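Local coordinates for putative peptidyl-arginine deiminase (Chlorobium tepidum, PDB 1XKN), which probably catalyses the hydrolytic deimination of a guanidino substrate such as agmatine or peptidyl-arginine, at residues E11-H15 against F289-N293; V39-L43 against G324-L330; W94-P100 against H338-E343; W118-W123 against M153-G157. The contacts are given in a common frame with arbitrary orientation. Residue numbers count along the deposited sequence, not the author numbering.

Interaction 1. Residues E11-H15 against F289-N293; sequences EWAPH and FYIAN
Residues 11-15, a loop leading into strand 15-21, run in the same direction as 289-293, with CA-CA distances of 5.8 Å for Trp12-Ile291 and 6.1 Å for Pro14-Asn293. Glu11 has helical backbone angles and a t,t side chain that reaches the edge of strand 290-291, where its OE2 accepts a nearly linear hydrogen bond from Ile291 N (3.0 Å, 171°). Its carboxylate is also held by Arg223 and His338. Trp12, with turn-like backbone angles (-86/-2), lays CB 4.0 Å from Ile291 CG2 and turns its p indole away. Ala13 and Pro14 are extended, and a water lies 2.8 Å from both Ala13 O and Asn293 OD1. His15 is extended, its backbone N and O both paired with the Asn293 carboxamide: His15 N donates to Asn293 OD1 (2.8 Å), and Asn293 ND2 to His15 O (3.0 Å). The m imidazole of His15 folds back: NE2 donates to Glu11 O (2.7 Å) and CE1 comes within 2.9 Å of Ile291 O. The Tyr290 ring lies near parallel (28°) to the His15 ring but slid aside, centroids 5.8 Å apart; Tyr290 OH bonds Thr18. Side chains thus join two sheets, consistent with the alpha/beta-propeller fold of guanidine-modifying enzymes.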
loop_
_atom_site.group_PDB
_atom_site.type_symbol
_atom_site.label_atom_id
_atom_site.label_comp_id
_atom_site.label_asym_id
_atom_site.label_seq_id
_atom_site.Cartn_x
_atom_site.Cartn_y
_atom_site.Cartn_z
ATOM N N GLU A 11 9.258 -0.787 1.873
ATOM C CA GLU A 11 8.296 -0.673 2.953
ATOM C C GLU A 11 8.823 -1.134 4.309
ATOM O O GLU A 11 8.328 -0.700 5.348
ATOM C CB GLU A 11 7.031 -1.447 2.590
ATOM C CG GLU A 11 5.840 -1.147 3.466
ATOM C CD GLU A 11 4.557 -1.664 2.859
ATOM O OE1 GLU A 11 4.198 -1.186 1.764
ATOM O OE2 GLU A 11 3.917 -2.547 3.468
ATOM N N TRP A 12 9.825 -2.009 4.307
ATOM C CA TRP A 12 10.381 -2.506 5.558
ATOM C C TRP A 12 11.474 -1.606 6.141
ATOM O O TRP A 12 11.999 -1.892 7.215
ATOM C CB TRP A 12 10.923 -3.929 5.381
ATOM C CG TRP A 12 12.020 -4.042 4.374
ATOM C CD1 TRP A 12 13.332 -3.704 4.544
ATOM C CD2 TRP A 12 11.893 -4.498 3.026
ATOM N NE1 TRP A 12 14.033 -3.923 3.381
ATOM C CE2 TRP A 12 13.172 -4.413 2.434
ATOM C CE3 TRP A 12 10.820 -4.975 2.257
ATOM C CZ2 TRP A 12 13.408 -4.783 1.108
ATOM C CZ3 TRP A 12 11.057 -5.341 0.938
ATOM C CH2 TRP A 12 12.341 -5.245 0.381
ATOM N N ALA A 13 11.819 -0.528 5.442
ATOM C CA ALA A 13 12.827 0.397 5.947
ATOM C C ALA A 13 12.199 1.138 7.125
ATOM O O ALA A 13 10.980 1.223 7.227
ATOM C CB ALA A 13 13.238 1.386 4.855
ATOM N N PRO A 14 13.024 1.686 8.033
ATOM C CA PRO A 14 12.506 2.415 9.200
ATOM C C PRO A 14 11.513 3.521 8.839
ATOM O O PRO A 14 11.747 4.291 7.907
ATOM C CB PRO A 14 13.774 2.968 9.847
ATOM C CG PRO A 14 14.784 1.907 9.541
ATOM C CD PRO A 14 14.495 1.602 8.084
ATOM N N HIS A 15 10.412 3.597 9.582
ATOM C CA HIS A 15 9.388 4.609 9.337
ATOM C C HIS A 15 9.382 5.724 10.366
ATOM O O HIS A 15 9.651 5.502 11.549
ATOM C CB HIS A 15 7.986 4.005 9.383
ATOM C CG HIS A 15 7.733 2.947 8.364
ATOM N ND1 HIS A 15 6.639 2.113 8.434
ATOM C CD2 HIS A 15 8.417 2.584 7.255
ATOM C CE1 HIS A 15 6.662 1.277 7.412
ATOM N NE2 HIS A 15 7.729 1.541 6.680
ATOM N N PHE A 289 -0.973 -6.892 3.030
ATOM C CA PHE A 289 -0.512 -6.651 4.394
ATOM C C PHE A 289 0.324 -5.374 4.414
ATOM O O PHE A 289 0.722 -4.865 3.367
ATOM C CB PHE A 289 0.339 -7.834 4.889
ATOM C CG PHE A 289 1.593 -8.080 4.077
ATOM C CD1 PHE A 289 2.743 -7.320 4.288
ATOM C CD2 PHE A 289 1.619 -9.068 3.097
ATOM C CE1 PHE A 289 3.898 -7.545 3.535
ATOM C CE2 PHE A 289 2.766 -9.302 2.339
ATOM C CZ PHE A 289 3.910 -8.537 2.556
ATOM N N TYR A 290 0.582 -4.850 5.608
ATOM C CA TYR A 290 1.390 -3.645 5.734
ATOM C C TYR A 290 2.541 -3.892 6.698
ATOM O O TYR A 290 2.340 -4.425 7.793
ATOM C CB TYR A 290 0.543 -2.474 6.242
ATOM C CG TYR A 290 1.351 -1.216 6.488
ATOM C CD1 TYR A 290 2.007 -0.566 5.439
ATOM C CD2 TYR A 290 1.461 -0.673 7.767
ATOM C CE1 TYR A 290 2.750 0.594 5.658
ATOM C CE2 TYR A 290 2.205 0.490 7.999
ATOM C CZ TYR A 290 2.841 1.114 6.943
ATOM O OH TYR A 290 3.566 2.261 7.173
ATOM N N ILE A 291 3.747 -3.509 6.289
ATOM C CA ILE A 291 4.923 -3.677 7.134
ATOM C C ILE A 291 5.145 -2.385 7.920
ATOM O O ILE A 291 5.334 -1.327 7.324
ATOM C CB ILE A 291 6.199 -3.942 6.297
ATOM C CG1 ILE A 291 5.994 -5.147 5.376
ATOM C CG2 ILE A 291 7.384 -4.187 7.230
ATOM C CD1 ILE A 291 7.009 -5.208 4.236
ATOM N N ALA A 292 5.094 -2.469 9.247
ATOM C CA ALA A 292 5.331 -1.313 10.112
ATOM C C ALA A 292 6.672 -1.544 10.805
ATOM O O ALA A 292 7.306 -2.574 10.583
ATOM C CB ALA A 292 4.212 -1.181 11.140
ATOM N N ASN A 293 7.107 -0.611 11.648
ATOM C CA ASN A 293 8.393 -0.770 12.321
ATOM C C ASN A 293 8.504 -1.996 13.221
ATOM O O ASN A 293 9.463 -2.758 13.119
ATOM C CB ASN A 293 8.734 0.485 13.137
ATOM C CG ASN A 293 9.098 1.672 12.268
ATOM O OD1 ASN A 293 9.235 1.552 11.048
ATOM N ND2 ASN A 293 9.268 2.831 12.896
HETATM O O HOH W 1 9.660 -0.447 9.118
#

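Interaction 2. Residues V39-L43 against G324-L330; sequences VFAEL and GIDCSDL
This is a helix-on-sheet contact of an alpha/beta fold: helix 36-50 lies against strand 321-326, an outer strand of the three-stranded sheet that also holds 290-291 and 295-300. The axes of segments 39-43 and 324-326 approach to 9.3 Å and run almost antiparallel (169°), so Leu43 faces Ile325 (CA-CA 7.3 Å) and Val39 faces Leu330 (7.0 Å). Ile325, with chi angles m,t, points at the helix and is the apolar centre: its CD1 is 3.9 Å from Leu43 CA and its CG2 4.3 Å from Val39 CG1. Leu330 (t,p) closes the other end, with CD2 4.1 Å from Val39 CG1 and CD1 3.6 Å from Phe40 CE1. Beyond the strand, an Asx turn (Ser328 N to Asp326 OD1, 3.2 Å) bends the chain toward Leu330. The polar margin is hydrated. Fully extended Glu42 meets the strand backbone through three waters: one joins OE1 to Asp326 N (2.7 and 2.9 Å), another OE1 to Gly324 O (3.0 and 2.8 Å), and the third links Glu42 OE2 to Asp326 O at 2.7 and 2.9 Å.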
loop_
_atom_site.group_PDB
_atom_site.type_symbol
_atom_site.label_atom_id
_atom_site.label_comp_id
_atom_site.label_asym_id
_atom_site.label_seq_id
_atom_site.Cartn_x
_atom_site.Cartn_y
_atom_site.Cartn_z
ATOM N N VAL A 39 -12.790 -0.661 12.279
ATOM C CA VAL A 39 -11.641 -1.360 11.710
ATOM C C VAL A 39 -10.463 -0.395 11.616
ATOM O O VAL A 39 -9.322 -0.764 11.904
ATOM C CB VAL A 39 -11.952 -1.932 10.309
ATOM C CG1 VAL A 39 -10.760 -2.740 9.799
ATOM C CG2 VAL A 39 -13.186 -2.815 10.374
ATOM N N PHE A 40 -10.737 0.843 11.218
ATOM C CA PHE A 40 -9.672 1.830 11.134
ATOM C C PHE A 40 -9.120 2.141 12.521
ATOM O O PHE A 40 -7.923 2.392 12.675
ATOM C CB PHE A 40 -10.165 3.108 10.449
ATOM C CG PHE A 40 -10.152 3.028 8.949
ATOM C CD1 PHE A 40 -11.139 2.330 8.262
ATOM C CD2 PHE A 40 -9.130 3.628 8.223
ATOM C CE1 PHE A 40 -11.104 2.230 6.868
ATOM C CE2 PHE A 40 -9.087 3.534 6.831
ATOM C CZ PHE A 40 -10.076 2.834 6.155
ATOM N N ALA A 41 -9.989 2.116 13.528
ATOM C CA ALA A 41 -9.557 2.374 14.898
ATOM C C ALA A 41 -8.620 1.253 15.341
ATOM O O ALA A 41 -7.606 1.503 15.990
ATOM C CB ALA A 41 -10.760 2.452 15.829
ATOM N N GLU A 42 -8.957 0.017 14.977
ATOM C CA GLU A 42 -8.127 -1.128 15.334
ATOM C C GLU A 42 -6.771 -1.004 14.645
ATOM O O GLU A 42 -5.729 -1.241 15.254
ATOM C CB GLU A 42 -8.807 -2.435 14.916
ATOM C CG GLU A 42 -8.010 -3.682 15.281
ATOM C CD GLU A 42 -8.754 -4.968 14.977
ATOM O OE1 GLU A 42 -8.200 -6.053 15.254
ATOM O OE2 GLU A 42 -9.891 -4.895 14.463
ATOM N N LEU A 43 -6.800 -0.629 13.369
ATOM C CA LEU A 43 -5.586 -0.459 12.584
ATOM C C LEU A 43 -4.717 0.652 13.163
ATOM O O LEU A 43 -3.512 0.478 13.347
ATOM C CB LEU A 43 -5.949 -0.135 11.134
ATOM C CG LEU A 43 -4.832 0.351 10.208
ATOM C CD1 LEU A 43 -3.720 -0.681 10.132
ATOM C CD2 LEU A 43 -5.415 0.616 8.825
ATOM N N GLY A 324 -2.931 -10.124 12.984
ATOM C CA GLY A 324 -4.038 -10.131 12.054
ATOM C C GLY A 324 -5.103 -9.122 12.438
ATOM O O GLY A 324 -5.293 -8.813 13.615
ATOM N N ILE A 325 -5.780 -8.584 11.432
ATOM C CA ILE A 325 -6.865 -7.632 11.641
ATOM C C ILE A 325 -7.990 -8.110 10.734
ATOM O O ILE A 325 -7.811 -8.215 9.521
ATOM C CB ILE A 325 -6.449 -6.190 11.254
ATOM C CG1 ILE A 325 -5.374 -5.688 12.226
ATOM C CG2 ILE A 325 -7.669 -5.266 11.278
ATOM C CD1 ILE A 325 -4.884 -4.272 11.954
ATOM N N ASP A 326 -9.138 -8.426 11.327
ATOM C CA ASP A 326 -10.276 -8.909 10.556
ATOM C C ASP A 326 -10.753 -7.853 9.575
ATOM O O ASP A 326 -11.185 -6.768 9.972
ATOM C CB ASP A 326 -11.419 -9.320 11.492
ATOM C CG ASP A 326 -12.657 -9.779 10.736
ATOM O OD1 ASP A 326 -12.510 -10.408 9.666
ATOM O OD2 ASP A 326 -13.779 -9.524 11.223
ATOM N N CYS A 327 -10.667 -8.180 8.291
ATOM C CA CYS A 327 -11.072 -7.260 7.239
ATOM C C CYS A 327 -12.298 -7.746 6.477
ATOM O O CYS A 327 -12.535 -7.341 5.338
ATOM C CB CYS A 327 -9.903 -7.032 6.280
ATOM S SG CYS A 327 -8.557 -6.053 7.003
ATOM N N SER A 328 -13.079 -8.608 7.119
ATOM C CA SER A 328 -14.286 -9.149 6.509
ATOM C C SER A 328 -15.222 -8.041 6.035
ATOM O O SER A 328 -15.883 -8.176 5.007
ATOM C CB SER A 328 -15.018 -10.052 7.506
ATOM O OG SER A 328 -14.230 -11.184 7.836
ATOM N N ASP A 329 -15.284 -6.948 6.788
ATOM C CA ASP A 329 -16.135 -5.832 6.403
ATOM C C ASP A 329 -15.365 -4.783 5.616
ATOM O O ASP A 329 -15.905 -4.170 4.696
ATOM C CB ASP A 329 -16.775 -5.184 7.629
ATOM C CG ASP A 329 -17.764 -6.099 8.321
ATOM O OD1 ASP A 329 -18.697 -6.586 7.648
ATOM O OD2 ASP A 329 -17.608 -6.322 9.537
ATOM N N LEU A 330 -14.105 -4.566 5.973
ATOM C CA LEU A 330 -13.311 -3.574 5.265
ATOM C C LEU A 330 -13.211 -3.898 3.778
ATOM O O LEU A 330 -13.331 -3.010 2.934
ATOM C CB LEU A 330 -11.905 -3.485 5.863
ATOM C CG LEU A 330 -10.976 -2.459 5.204
ATOM C CD1 LEU A 330 -11.560 -1.061 5.360
ATOM C CD2 LEU A 330 -9.590 -2.532 5.843
HETATM O O HOH W 2 -9.448 -8.164 14.153
HETATM O O HOH W 3 -11.703 -5.695 12.632
HETATM O O HOH W 4 -5.298 -6.869 15.658
#

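Interaction 3. Residues W94-P100 against H338-E343; sequences WCRDHGP and HCVTHE
Arg96 lays its guanidinium flat on the His338 ring, centres 3.7 Å apart and planes at 5°, while His342 stacks over the opposite face at 4.7 Å and 24°. A t,p,p side chain carries it there from helix 95-98. Arg96 NE donates to His338 O (2.9 Å), NH1 to Thr341 OG1 (3.2 Å), and NH2 forms a salt bridge with Glu343 OE1 (2.8 Å). Thr341 OG1 also hydrogen-bonds Ile337 O. The main chain adds Arg96 N to Cys339 O (3.0 Å), fixing the helix start on type I turn 338-341; CA-CA distances are 4.6 Å for Trp94-Val340 and 4.8 Å for Arg96-Cys339. Trp94 borders the turn, its CZ3 3.5 Å from Val340 CG1. Glu11 and Asp219 hold the two nitrogens of His338. This buried Arg-His-Glu cluster is consistent with the core of the family's alpha/beta-propeller fold. The contact lies between strand 15-21, to which His342 bonds through Trp19, strand 290-291, whose Tyr290 touches Arg96, and helix 36-50, whose Phe40 and Leu43 pack on Val340.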
loop_
_atom_site.group_PDB
_atom_site.type_symbol
_atom_site.label_atom_id
_atom_site.label_comp_id
_atom_site.label_asym_id
_atom_site.label_seq_id
_atom_site.Cartn_x
_atom_site.Cartn_y
_atom_site.Cartn_z
ATOM N N TRP A 94 -8.333 5.355 0.499
ATOM C CA TRP A 94 -7.229 4.607 -0.095
ATOM C C TRP A 94 -5.914 5.386 -0.116
ATOM O O TRP A 94 -5.374 5.724 -1.178
ATOM C CB TRP A 94 -7.631 4.168 -1.500
ATOM C CG TRP A 94 -9.022 3.591 -1.525
ATOM C CD1 TRP A 94 -10.070 4.012 -2.294
ATOM C CD2 TRP A 94 -9.529 2.513 -0.718
ATOM N NE1 TRP A 94 -11.193 3.269 -2.017
ATOM C CE2 TRP A 94 -10.890 2.344 -1.055
ATOM C CE3 TRP A 94 -8.963 1.678 0.255
ATOM C CZ2 TRP A 94 -11.697 1.372 -0.454
ATOM C CZ3 TRP A 94 -9.768 0.706 0.856
ATOM C CH2 TRP A 94 -11.123 0.564 0.496
ATOM N N CYS A 95 -5.399 5.641 1.082
ATOM C CA CYS A 95 -4.163 6.394 1.267
ATOM C C CYS A 95 -2.970 5.775 0.535
ATOM O O CYS A 95 -2.025 6.474 0.177
ATOM C CB CYS A 95 -3.857 6.515 2.765
ATOM S SG CYS A 95 -2.726 7.866 3.176
ATOM N N ARG A 96 -3.006 4.464 0.322
ATOM C CA ARG A 96 -1.916 3.793 -0.378
ATOM C C ARG A 96 -1.817 4.307 -1.811
ATOM O O ARG A 96 -0.723 4.530 -2.332
ATOM C CB ARG A 96 -2.157 2.279 -0.405
ATOM C CG ARG A 96 -1.198 1.498 -1.302
ATOM C CD ARG A 96 0.236 1.633 -0.823
ATOM N NE ARG A 96 0.356 1.272 0.586
ATOM C CZ ARG A 96 1.478 1.374 1.290
ATOM N NH1 ARG A 96 1.489 1.036 2.574
ATOM N NH2 ARG A 96 2.587 1.814 0.711
ATOM N N ASP A 97 -2.975 4.507 -2.433
ATOM C CA ASP A 97 -3.036 4.945 -3.824
ATOM C C ASP A 97 -2.984 6.454 -4.079
ATOM O O ASP A 97 -2.396 6.883 -5.072
ATOM C CB ASP A 97 -4.281 4.338 -4.473
ATOM C CG ASP A 97 -4.240 2.820 -4.486
ATOM O OD1 ASP A 97 -5.289 2.198 -4.738
ATOM O OD2 ASP A 97 -3.149 2.251 -4.255
ATOM N N HIS A 98 -3.583 7.255 -3.199
ATOM C CA HIS A 98 -3.584 8.707 -3.381
ATOM C C HIS A 98 -2.611 9.399 -2.426
ATOM O O HIS A 98 -2.296 10.582 -2.587
ATOM C CB HIS A 98 -5.011 9.268 -3.186
ATOM C CG HIS A 98 -5.513 9.216 -1.772
ATOM N ND1 HIS A 98 -6.702 8.607 -1.425
ATOM C CD2 HIS A 98 -5.009 9.732 -0.626
ATOM C CE1 HIS A 98 -6.908 8.754 -0.127
ATOM N NE2 HIS A 98 -5.895 9.433 0.381
ATOM N N GLY A 99 -2.126 8.636 -1.449
ATOM C CA GLY A 99 -1.225 9.151 -0.425
ATOM C C GLY A 99 0.180 9.586 -0.802
ATOM O O GLY A 99 0.629 9.383 -1.928
ATOM N N PRO A 100 0.919 10.166 0.160
ATOM C CA PRO A 100 2.287 10.651 -0.049
ATOM C C PRO A 100 3.358 9.605 -0.346
ATOM O O PRO A 100 3.723 8.804 0.512
ATOM C CB PRO A 100 2.571 11.424 1.237
ATOM C CG PRO A 100 1.864 10.613 2.260
ATOM C CD PRO A 100 0.536 10.291 1.580
ATOM N N HIS A 338 -3.113 -2.845 3.348
ATOM C CA HIS A 338 -2.105 -2.157 2.545
ATOM C C HIS A 338 -2.704 -0.982 1.783
ATOM O O HIS A 338 -2.071 0.066 1.637
ATOM C CB HIS A 338 -1.430 -3.115 1.557
ATOM C CG HIS A 338 -0.140 -2.588 1.008
ATOM N ND1 HIS A 338 0.023 -2.229 -0.313
ATOM C CD2 HIS A 338 1.038 -2.320 1.618
ATOM C CE1 HIS A 338 1.247 -1.762 -0.491
ATOM N NE2 HIS A 338 1.882 -1.807 0.665
ATOM N N CYS A 339 -3.935 -1.151 1.312
ATOM C CA CYS A 339 -4.617 -0.111 0.551
ATOM C C CYS A 339 -4.942 1.147 1.349
ATOM O O CYS A 339 -4.988 2.238 0.791
ATOM C CB CYS A 339 -5.915 -0.661 -0.045
ATOM S SG CYS A 339 -5.696 -1.948 -1.285
ATOM N N VAL A 340 -5.165 1.006 2.651
ATOM C CA VAL A 340 -5.520 2.169 3.461
ATOM C C VAL A 340 -4.354 2.812 4.204
ATOM O O VAL A 340 -4.545 3.738 4.994
ATOM C CB VAL A 340 -6.640 1.817 4.477
ATOM C CG1 VAL A 340 -7.874 1.349 3.728
ATOM C CG2 VAL A 340 -6.161 0.744 5.452
ATOM N N THR A 341 -3.146 2.342 3.931
ATOM C CA THR A 341 -1.962 2.871 4.599
ATOM C C THR A 341 -0.902 3.371 3.632
ATOM O O THR A 341 -0.931 3.064 2.445
ATOM C CB THR A 341 -1.283 1.770 5.434
ATOM O OG1 THR A 341 -0.939 0.672 4.572
ATOM C CG2 THR A 341 -2.210 1.263 6.520
ATOM N N HIS A 342 0.014 4.176 4.153
ATOM C CA HIS A 342 1.161 4.624 3.384
ATOM C C HIS A 342 2.220 5.035 4.370
ATOM O O HIS A 342 2.023 5.926 5.198
ATOM C CB HIS A 342 0.873 5.781 2.429
ATOM C CG HIS A 342 1.831 5.830 1.280
ATOM N ND1 HIS A 342 3.195 5.936 1.454
ATOM C CD2 HIS A 342 1.631 5.672 -0.049
ATOM C CE1 HIS A 342 3.794 5.834 0.279
ATOM N NE2 HIS A 342 2.867 5.671 -0.648
ATOM N N GLU A 343 3.349 4.355 4.289
ATOM C CA GLU A 343 4.437 4.642 5.186
ATOM C C GLU A 343 5.107 5.964 4.866
ATOM O O GLU A 343 4.985 6.499 3.761
ATOM C CB GLU A 343 5.482 3.519 5.119
ATOM C CG GLU A 343 6.280 3.452 3.810
ATOM C CD GLU A 343 5.552 2.746 2.678
ATOM O OE1 GLU A 343 4.360 2.406 2.828
ATOM O OE2 GLU A 343 6.178 2.530 1.616
#

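Interaction 4. Residues W118-W123 against M153-G157; sequences WEYNAW and MVLEG. With NA (sodium ion), chain B.
Trp118, Glu119 and Met153 bury the largest areas in this join at the end of a parallel strand pair. Glu119 forms a parallel bridge with Val154 (CA-CA 4.1 Å), its N donating to Met153 O (2.7 Å, 170°) and its O accepting from Leu155 N (3.0 Å, 159°). The m rotamer of Trp118 turns the indole over segment 153-157, where Leu155 CD2 makes a CH-pi contact 3.5 Å from the six-membered ring centroid, 14° off the normal. Met153, a selenomethionine, approaches the Trp118 ring obliquely, SE 5.4 Å from that centroid. Left-handed helical angles at Ala122 and Trp123 bring Trp123 CD1 to 4.1 Å from Glu156 CD; His217 and Arg180 hold the Glu156 carboxylate, and Trp123 NE1 bonds Asp97. Strands 110-119 and 148-152, linked by helix 131-144, make a beta-alpha-beta crossover. At the C-terminal end of strand 110-119 is the sodium site: Trp118 O binds the ion at 2.5 Å beside two waters (2.7 and 2.6 Å), with Asn117 and Asn134 as further ligands.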
loop_
_atom_site.group_PDB
_atom_site.type_symbol
_atom_site.label_atom_id
_atom_site.label_comp_id
_atom_site.label_asym_id
_atom_site.label_seq_id
_atom_site.Cartn_x
_atom_site.Cartn_y
_atom_site.Cartn_z
ATOM N N TRP A 118 2.238 11.826 -7.755
ATOM C CA TRP A 118 1.769 11.238 -9.011
ATOM C C TRP A 118 0.310 11.638 -9.126
ATOM O O TRP A 118 -0.263 12.127 -8.167
ATOM C CB TRP A 118 1.847 9.706 -8.983
ATOM C CG TRP A 118 3.226 9.175 -8.789
ATOM C CD1 TRP A 118 3.866 8.972 -7.602
ATOM C CD2 TRP A 118 4.169 8.845 -9.816
ATOM N NE1 TRP A 118 5.148 8.542 -7.822
ATOM C CE2 TRP A 118 5.365 8.458 -9.171
ATOM C CE3 TRP A 118 4.121 8.844 -11.216
ATOM C CZ2 TRP A 118 6.509 8.073 -9.883
ATOM C CZ3 TRP A 118 5.261 8.461 -11.923
ATOM C CH2 TRP A 118 6.437 8.084 -11.252
ATOM N N GLU A 119 -0.293 11.437 -10.287
ATOM C CA GLU A 119 -1.698 11.774 -10.441
ATOM C C GLU A 119 -2.562 10.608 -9.990
ATOM O O GLU A 119 -2.135 9.455 -10.020
ATOM C CB GLU A 119 -2.012 12.121 -11.897
ATOM C CG GLU A 119 -1.410 13.434 -12.342
ATOM C CD GLU A 119 -1.907 14.597 -11.512
ATOM O OE1 GLU A 119 -3.112 14.919 -11.597
ATOM O OE2 GLU A 119 -1.095 15.191 -10.769
ATOM N N TYR A 120 -3.778 10.923 -9.564
ATOM C CA TYR A 120 -4.728 9.919 -9.113
ATOM C C TYR A 120 -6.025 10.150 -9.873
ATOM O O TYR A 120 -6.444 11.299 -10.052
ATOM C CB TYR A 120 -4.987 10.068 -7.609
ATOM C CG TYR A 120 -5.960 9.063 -7.027
ATOM C CD1 TYR A 120 -5.623 7.714 -6.928
ATOM C CD2 TYR A 120 -7.211 9.464 -6.551
ATOM C CE1 TYR A 120 -6.502 6.787 -6.370
ATOM C CE2 TYR A 120 -8.101 8.541 -5.989
ATOM C CZ TYR A 120 -7.735 7.204 -5.901
ATOM O OH TYR A 120 -8.599 6.286 -5.341
ATOM N N ASN A 121 -6.658 9.075 -10.336
ATOM C CA ASN A 121 -7.927 9.218 -11.047
ATOM C C ASN A 121 -8.966 8.162 -10.667
ATOM O O ASN A 121 -9.746 7.719 -11.506
ATOM C CB ASN A 121 -7.711 9.244 -12.573
ATOM C CG ASN A 121 -7.286 7.898 -13.160
ATOM O OD1 ASN A 121 -7.156 7.769 -14.382
ATOM N ND2 ASN A 121 -7.080 6.906 -12.315
ATOM N N ALA A 122 -8.977 7.781 -9.392
ATOM C CA ALA A 122 -9.925 6.797 -8.867
ATOM C C ALA A 122 -9.934 5.488 -9.650
ATOM O O ALA A 122 -10.971 5.059 -10.158
ATOM C CB ALA A 122 -11.332 7.400 -8.836
ATOM N N TRP A 123 -8.764 4.862 -9.731
ATOM C CA TRP A 123 -8.589 3.595 -10.431
ATOM C C TRP A 123 -9.168 3.585 -11.848
ATOM O O TRP A 123 -9.916 2.676 -12.212
ATOM C CB TRP A 123 -9.205 2.443 -9.617
ATOM C CG TRP A 123 -8.745 2.359 -8.175
ATOM C CD1 TRP A 123 -7.546 2.778 -7.666
ATOM C CD2 TRP A 123 -9.466 1.782 -7.073
ATOM N NE1 TRP A 123 -7.479 2.497 -6.318
ATOM C CE2 TRP A 123 -8.642 1.887 -5.929
ATOM C CE3 TRP A 123 -10.728 1.184 -6.945
ATOM C CZ2 TRP A 123 -9.041 1.417 -4.671
ATOM C CZ3 TRP A 123 -11.124 0.716 -5.691
ATOM C CH2 TRP A 123 -10.281 0.836 -4.573
HETATM N N MSE A 153 1.897 12.032 -14.173
HETATM C CA MSE A 153 1.493 10.693 -14.604
HETATM C C MSE A 153 0.652 10.014 -13.527
HETATM O O MSE A 153 0.940 10.139 -12.337
HETATM C CB MSE A 153 2.739 9.841 -14.892
HETATM C CG MSE A 153 2.441 8.421 -15.368
HETATM SE SE MSE A 153 4.036 7.335 -15.634
HETATM C CE MSE A 153 3.830 6.144 -14.119
ATOM N N VAL A 154 -0.389 9.299 -13.945
ATOM C CA VAL A 154 -1.247 8.595 -13.002
ATOM C C VAL A 154 -0.530 7.350 -12.493
ATOM O O VAL A 154 -0.023 6.548 -13.280
ATOM C CB VAL A 154 -2.580 8.165 -13.664
ATOM C CG1 VAL A 154 -3.392 7.290 -12.707
ATOM C CG2 VAL A 154 -3.382 9.398 -14.058
ATOM N N LEU A 155 -0.478 7.205 -11.174
ATOM C CA LEU A 155 0.162 6.052 -10.553
ATOM C C LEU A 155 -0.340 5.895 -9.127
ATOM O O LEU A 155 -0.370 6.860 -8.362
ATOM C CB LEU A 155 1.687 6.214 -10.528
ATOM C CG LEU A 155 2.446 4.998 -9.987
ATOM C CD1 LEU A 155 2.329 3.854 -10.988
ATOM C CD2 LEU A 155 3.913 5.346 -9.752
ATOM N N GLU A 156 -0.748 4.678 -8.784
ATOM C CA GLU A 156 -1.216 4.385 -7.437
ATOM C C GLU A 156 -0.106 3.626 -6.724
ATOM O O GLU A 156 0.553 2.774 -7.320
ATOM C CB GLU A 156 -2.472 3.509 -7.463
ATOM C CG GLU A 156 -3.679 4.153 -8.116
ATOM C CD GLU A 156 -3.968 3.586 -9.487
ATOM O OE1 GLU A 156 -4.349 4.367 -10.384
ATOM O OE2 GLU A 156 -3.835 2.353 -9.664
ATOM N N GLY A 157 0.095 3.927 -5.448
ATOM C CA GLY A 157 1.127 3.244 -4.693
ATOM C C GLY A 157 0.893 1.746 -4.611
ATOM O O GLY A 157 1.843 0.967 -4.514
HETATM NA NA NA B . -1.737 13.590 -6.781
HETATM O O HOH W 5 -1.698 15.926 -8.150
HETATM O O HOH W 6 -1.979 11.361 -5.421
#

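Interaction 3 is the hub, its centre about 5 Å from that of the chain. Interaction 1 joins it through Glu11 OE1, 2.6 Å from His338 NE2, and Tyr290 OH, 3.1 Å from Glu343 CB. Interaction 2 packs on it, Leu43 CD2 being 3.5 Å from Val340 CG2. Opposite interaction 1 across the chain's centre, interaction 4 meets the short helix through Asp97 OD1 and Trp123 NE1 (2.7 Å). Interactions 1 and 4, centres about 22 Å and nearest atoms about 7 Å apart, do not touch but both meet interaction 3. The buried Arg96-His338 cluster is consistent with the central pocket of a guanidine-modifying propeller, here without bound substrate; the sodium ion belongs to interaction 4.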